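Local coordinates for Tat-secreted protein Rv2525c (Mycobacterium tuberculosis, PDB 4PMQ) that may act as a peptidoglycan hydrolase with glycosidase activity and shows esterase activity in vitro toward p-nitrophenyl esters, with a preference for the butyrate, at residues G139-S144 / L177-I182; K145-A150 / S157-H162. All blocks are in the same frame, centred on the assembly; numbering follows the deposited sequence. Where two conformers were deposited one is given.

Interaction 1 of 2, residues G139-S144 / L177-I182; sequences GVYANS and LHQVEI. With GOL (glycerol), chain E.
The hydroxyl of Tyr141 donates a hydrogen bond to the side-chain carbonyl of Gln179, with OH to OE1 at 2.7 Å. The donor meets the carbonyl at a C=O...OH angle of 122°, moderately tilted from the carbonyl plane. OE1 lies at the edge of the tyrosine ring, in its plane. The ring and the amide stand almost perpendicular, 83° apart. A glycerol, probably from the crystallisation liquor, joins the two residues. Gln179 NE2 gives its O1 a nearly straight bond of 2.9 Å, and O1 in turn bonds to Tyr141 OH over a longer 3.3 Å. Glycerol C2 sits over one ring face, 3.5 Å above the plane and toward the rim. Gln179 NE2 also bonds to Asp9 OD2, which with the OH and O1 bonds should fix the rotation of the amide. Gln179 gets there by an extended chain, CG anti to the backbone N (chi1 -166°). Ser108, Tyr31 and Gln67 also bond the glycerol, consistent with a polar pocket. The backbones of strands 138-142 and 177-181 do not pair; strand 158-161 lies between them in the sheet, and its Trp160 packs against both Tyr141 and Gln179.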
# COMPACT_ATOMS: atom_id res chain seq x y z
N GLY A 139 -7.69 -2.54 1.48
CA GLY A 139 -6.52 -2.74 2.30
C GLY A 139 -6.20 -1.45 3.03
O GLY A 139 -6.57 -0.35 2.58
N VAL A 140 -5.49 -1.56 4.15
CA VAL A 140 -5.12 -0.38 4.93
C VAL A 140 -3.65 -0.46 5.31
O VAL A 140 -3.27 -1.41 6.00
CB VAL A 140 -6.01 -0.22 6.21
CG1 VAL A 140 -5.72 1.12 6.91
CG2 VAL A 140 -7.50 -0.32 5.88
N TYR A 141 -2.86 0.57 4.92
CA TYR A 141 -1.47 0.76 5.33
C TYR A 141 -1.54 1.75 6.48
O TYR A 141 -1.95 2.89 6.28
CB TYR A 141 -0.59 1.28 4.16
CG TYR A 141 0.76 1.83 4.57
CD1 TYR A 141 1.82 0.97 4.89
CD2 TYR A 141 1.01 3.20 4.58
CE1 TYR A 141 3.10 1.47 5.17
CE2 TYR A 141 2.26 3.71 4.93
CZ TYR A 141 3.31 2.84 5.20
OH TYR A 141 4.55 3.37 5.47
N ALA A 142 -1.22 1.31 7.69
CA ALA A 142 -1.34 2.18 8.86
C ALA A 142 -0.49 1.63 9.98
O ALA A 142 -0.05 0.47 9.87
CB ALA A 142 -2.81 2.23 9.31
N ASN A 143 -0.34 2.39 11.10
CA ASN A 143 0.39 1.83 12.25
C ASN A 143 -0.53 0.78 12.96
O ASN A 143 -1.72 0.61 12.58
CB ASN A 143 0.85 2.92 13.20
CG ASN A 143 -0.28 3.72 13.82
OD1 ASN A 143 -1.38 3.19 14.11
ND2 ASN A 143 -0.02 4.97 14.16
N SER A 144 0.02 0.04 13.92
CA SER A 144 -0.73 -1.04 14.56
C SER A 144 -1.92 -0.55 15.38
O SER A 144 -2.91 -1.29 15.47
CB SER A 144 0.20 -1.90 15.41
OG SER A 144 0.74 -1.16 16.47
N LEU A 177 0.96 -7.87 6.09
CA LEU A 177 2.27 -7.35 5.71
C LEU A 177 2.79 -6.45 6.79
O LEU A 177 1.97 -5.81 7.46
CB LEU A 177 2.15 -6.54 4.40
CG LEU A 177 1.54 -7.30 3.22
CD1 LEU A 177 1.23 -6.37 2.04
CD2 LEU A 177 2.43 -8.45 2.76
N HIS A 178 4.11 -6.35 6.93
CA HIS A 178 4.70 -5.44 7.93
C HIS A 178 5.93 -4.72 7.35
O HIS A 178 6.88 -5.37 6.95
CB HIS A 178 5.07 -6.20 9.22
CG HIS A 178 5.69 -5.39 10.32
ND1 HIS A 178 6.37 -6.00 11.34
CD2 HIS A 178 5.65 -4.05 10.56
CE1 HIS A 178 6.77 -5.03 12.16
NE2 HIS A 178 6.38 -3.84 11.72
N GLN A 179 5.89 -3.39 7.31
CA GLN A 179 7.01 -2.59 6.84
C GLN A 179 8.04 -2.56 7.97
O GLN A 179 7.74 -2.02 9.05
CB GLN A 179 6.52 -1.19 6.46
CG GLN A 179 7.57 -0.42 5.65
CD GLN A 179 6.97 0.89 5.22
OE1 GLN A 179 6.52 1.67 6.05
NE2 GLN A 179 6.99 1.17 3.91
N VAL A 180 9.19 -3.22 7.75
CA VAL A 180 10.22 -3.36 8.80
C VAL A 180 11.47 -2.51 8.58
O VAL A 180 12.28 -2.41 9.50
CB VAL A 180 10.62 -4.85 9.03
CG1 VAL A 180 9.42 -5.64 9.54
CG2 VAL A 180 11.20 -5.49 7.76
N GLU A 181 11.65 -1.91 7.39
CA GLU A 181 12.86 -1.10 7.13
C GLU A 181 12.52 -0.03 6.13
O GLU A 181 11.93 -0.34 5.10
CB GLU A 181 13.95 -2.02 6.58
CG GLU A 181 15.36 -1.49 6.67
CD GLU A 181 16.34 -2.35 5.89
OE1 GLU A 181 17.03 -3.18 6.51
OE2 GLU A 181 16.40 -2.19 4.65
N ILE A 182 12.89 1.22 6.42
CA ILE A 182 12.64 2.36 5.55
C ILE A 182 13.95 2.88 4.98
O ILE A 182 14.87 3.20 5.75
CB ILE A 182 11.91 3.50 6.31
CG1 ILE A 182 10.55 3.05 6.82
CG2 ILE A 182 11.83 4.80 5.47
CD1 ILE A 182 9.62 2.73 5.82
C1 GOL E . 5.00 2.93 1.76
O1 GOL E . 5.98 3.57 2.55
C2 GOL E . 3.77 3.80 1.67
O2 GOL E . 4.09 5.03 1.00
C3 GOL E . 2.70 3.04 0.93
O3 GOL E . 1.74 3.90 0.34

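Interaction 2 of 2, residues K145-A150 / S157-H162; sequences KTIDWA and SYFWQH
Helix 144-153 packs against strand 158-161 and runs nearly antiparallel to it, with the segment axes 9.1 Å apart at closest approach and 165° between their directions. Ile147 and Phe159 have the closest CA atoms, and both point their side chains into the interface. The two side chains lie alongside each other and run opposite ways. Ile147 touches with both of its branches. CG2 meets the first side-chain carbon of the phenylalanine, 3.9 Å from Phe159 CB, and is also near CG and CD1 of Phe159. It approaches the ring obliquely. The other branch ends in Ile147 CD1, which reaches further along the strand and lies 3.6 Å from Gln161 CA. This follows from CG1 lying beside the backbone N (chi1 -74°) with CD1 extended beyond it (chi2 167°). CD1 also meets Gln161 CB and the carbonyl carbon of Trp160, so it rests partly on strand backbone. One helix turn later, Ala150 CB meets the phenylalanine ring further out, 4.1 Å from Phe159 CE1, again obliquely. Val151 adds to the packing around this ring. No hydrogen bond crosses between the segments. The contact is buried and apolar, and the polar end of Gln161 is bonded beyond it, OE1 to His172 N and NE2 to Tyr170 O. Trp160 points away from the helix, and its NE1 bonds to Asn195 OD1. Strand 138-142, helix 144-153 and strand 158-161 form a beta-alpha-beta unit with parallel strands, in keeping with the TIM-barrel-like family of this glycoside hydrolase-like domain.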
# COMPACT_ATOMS: atom_id res chain seq x y z
N LYS A 145 -1.84 0.68 15.94
CA LYS A 145 -2.95 1.28 16.69
C LYS A 145 -4.15 1.51 15.76
O LYS A 145 -5.31 1.22 16.13
CB LYS A 145 -2.51 2.60 17.32
CG LYS A 145 -3.58 3.22 18.21
CD LYS A 145 -3.05 4.40 19.03
CE LYS A 145 -3.88 4.71 20.25
NZ LYS A 145 -4.14 3.52 21.12
N THR A 146 -3.88 2.05 14.57
CA THR A 146 -4.91 2.37 13.58
C THR A 146 -5.49 1.07 13.00
O THR A 146 -6.71 0.97 12.78
CB THR A 146 -4.32 3.32 12.51
OG1 THR A 146 -3.85 4.52 13.16
CG2 THR A 146 -5.38 3.73 11.46
N ILE A 147 -4.62 0.07 12.76
CA ILE A 147 -5.07 -1.23 12.31
C ILE A 147 -6.04 -1.79 13.35
O ILE A 147 -7.12 -2.26 12.98
CB ILE A 147 -3.88 -2.19 12.05
CG1 ILE A 147 -3.15 -1.79 10.74
CG2 ILE A 147 -4.35 -3.65 11.99
CD1 ILE A 147 -1.78 -2.49 10.62
N ASP A 148 -5.69 -1.68 14.65
CA ASP A 148 -6.60 -2.25 15.66
C ASP A 148 -7.96 -1.55 15.65
O ASP A 148 -9.01 -2.20 15.75
CB ASP A 148 -6.00 -2.21 17.06
CG ASP A 148 -6.62 -3.35 17.84
OD1 ASP A 148 -6.16 -4.50 17.66
OD2 ASP A 148 -7.62 -3.11 18.56
N TRP A 149 -7.95 -0.22 15.52
CA TRP A 149 -9.23 0.50 15.49
C TRP A 149 -10.08 0.04 14.31
O TRP A 149 -11.28 -0.21 14.48
CB TRP A 149 -9.01 2.01 15.39
CG TRP A 149 -8.42 2.68 16.59
CD1 TRP A 149 -8.71 2.43 17.90
CD2 TRP A 149 -7.61 3.87 16.58
NE1 TRP A 149 -8.07 3.35 18.71
CE2 TRP A 149 -7.41 4.25 17.92
CE3 TRP A 149 -7.06 4.66 15.56
CZ2 TRP A 149 -6.63 5.37 18.28
CZ3 TRP A 149 -6.30 5.77 15.91
CH2 TRP A 149 -6.03 6.07 17.26
N ALA A 150 -9.44 -0.10 13.12
CA ALA A 150 -10.11 -0.53 11.87
C ALA A 150 -10.64 -1.97 12.01
O ALA A 150 -11.80 -2.24 11.67
CB ALA A 150 -9.16 -0.41 10.71
N SER A 157 -10.14 -5.22 4.91
CA SER A 157 -9.96 -6.68 4.92
C SER A 157 -8.49 -7.07 4.98
O SER A 157 -8.17 -8.19 5.35
CB SER A 157 -10.62 -7.31 3.69
OG SER A 157 -12.03 -7.22 3.81
N TYR A 158 -7.60 -6.17 4.51
CA TYR A 158 -6.15 -6.42 4.49
C TYR A 158 -5.45 -5.32 5.25
O TYR A 158 -5.84 -4.15 5.18
CB TYR A 158 -5.62 -6.49 3.06
CG TYR A 158 -6.06 -7.73 2.30
CD1 TYR A 158 -5.29 -8.88 2.30
CD2 TYR A 158 -7.23 -7.71 1.52
CE1 TYR A 158 -5.68 -10.02 1.59
CE2 TYR A 158 -7.65 -8.86 0.83
CZ TYR A 158 -6.85 -10.00 0.85
OH TYR A 158 -7.16 -11.15 0.16
N PHE A 159 -4.38 -5.70 5.99
CA PHE A 159 -3.71 -4.73 6.85
C PHE A 159 -2.19 -4.81 6.65
O PHE A 159 -1.60 -5.89 6.70
CB PHE A 159 -4.11 -5.01 8.31
CG PHE A 159 -5.61 -4.92 8.48
CD1 PHE A 159 -6.25 -3.68 8.49
CD2 PHE A 159 -6.39 -6.07 8.52
CE1 PHE A 159 -7.64 -3.59 8.57
CE2 PHE A 159 -7.80 -5.98 8.59
CZ PHE A 159 -8.41 -4.73 8.60
N TRP A 160 -1.58 -3.66 6.41
CA TRP A 160 -0.14 -3.55 6.19
C TRP A 160 0.40 -2.59 7.21
O TRP A 160 0.06 -1.40 7.18
CB TRP A 160 0.12 -3.06 4.74
CG TRP A 160 1.54 -2.74 4.39
CD1 TRP A 160 2.67 -3.14 5.05
CD2 TRP A 160 1.98 -1.97 3.26
NE1 TRP A 160 3.79 -2.66 4.40
CE2 TRP A 160 3.39 -1.93 3.30
CE3 TRP A 160 1.31 -1.34 2.20
CZ2 TRP A 160 4.15 -1.20 2.38
CZ3 TRP A 160 2.05 -0.60 1.30
CH2 TRP A 160 3.46 -0.57 1.36
N GLN A 161 1.14 -3.13 8.20
CA GLN A 161 1.59 -2.31 9.31
C GLN A 161 2.80 -1.47 9.00
O GLN A 161 3.80 -2.00 8.49
CB GLN A 161 1.91 -3.19 10.53
CG GLN A 161 2.36 -2.37 11.75
CD GLN A 161 2.71 -3.28 12.90
OE1 GLN A 161 2.04 -4.29 13.10
NE2 GLN A 161 3.80 -2.99 13.61
N HIS A 162 2.76 -0.17 9.40
CA HIS A 162 3.95 0.69 9.42
C HIS A 162 4.29 0.96 10.89
O HIS A 162 3.44 0.75 11.76
CB HIS A 162 3.88 1.98 8.59
CG HIS A 162 2.90 3.03 9.04
ND1 HIS A 162 3.13 3.79 10.19
CD2 HIS A 162 1.82 3.51 8.40
CE1 HIS A 162 2.16 4.70 10.21
NE2 HIS A 162 1.35 4.58 9.16

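The centres of interactions 1 and 2 lie about 8 Å apart, and strand 158-161 joins them. It pairs in parallel with 138-142 through Val140 N and Tyr158 O, and with 177-181 through Gln179 N and Gln161 O, both probable hydrogen bonds of 2.8 Å. In chain order come strand 138-142, helix 144-153, strand 158-161 and strand 177-181, so both segments of interaction 2 fall between those of interaction 1. The two contacts use different faces of the sheet. The helix covers one face through Phe159. The other carries Tyr141, Trp160 and Gln179, beside the glycerol, consistent with a pocket on the inner face of a TIM-barrel-like fold.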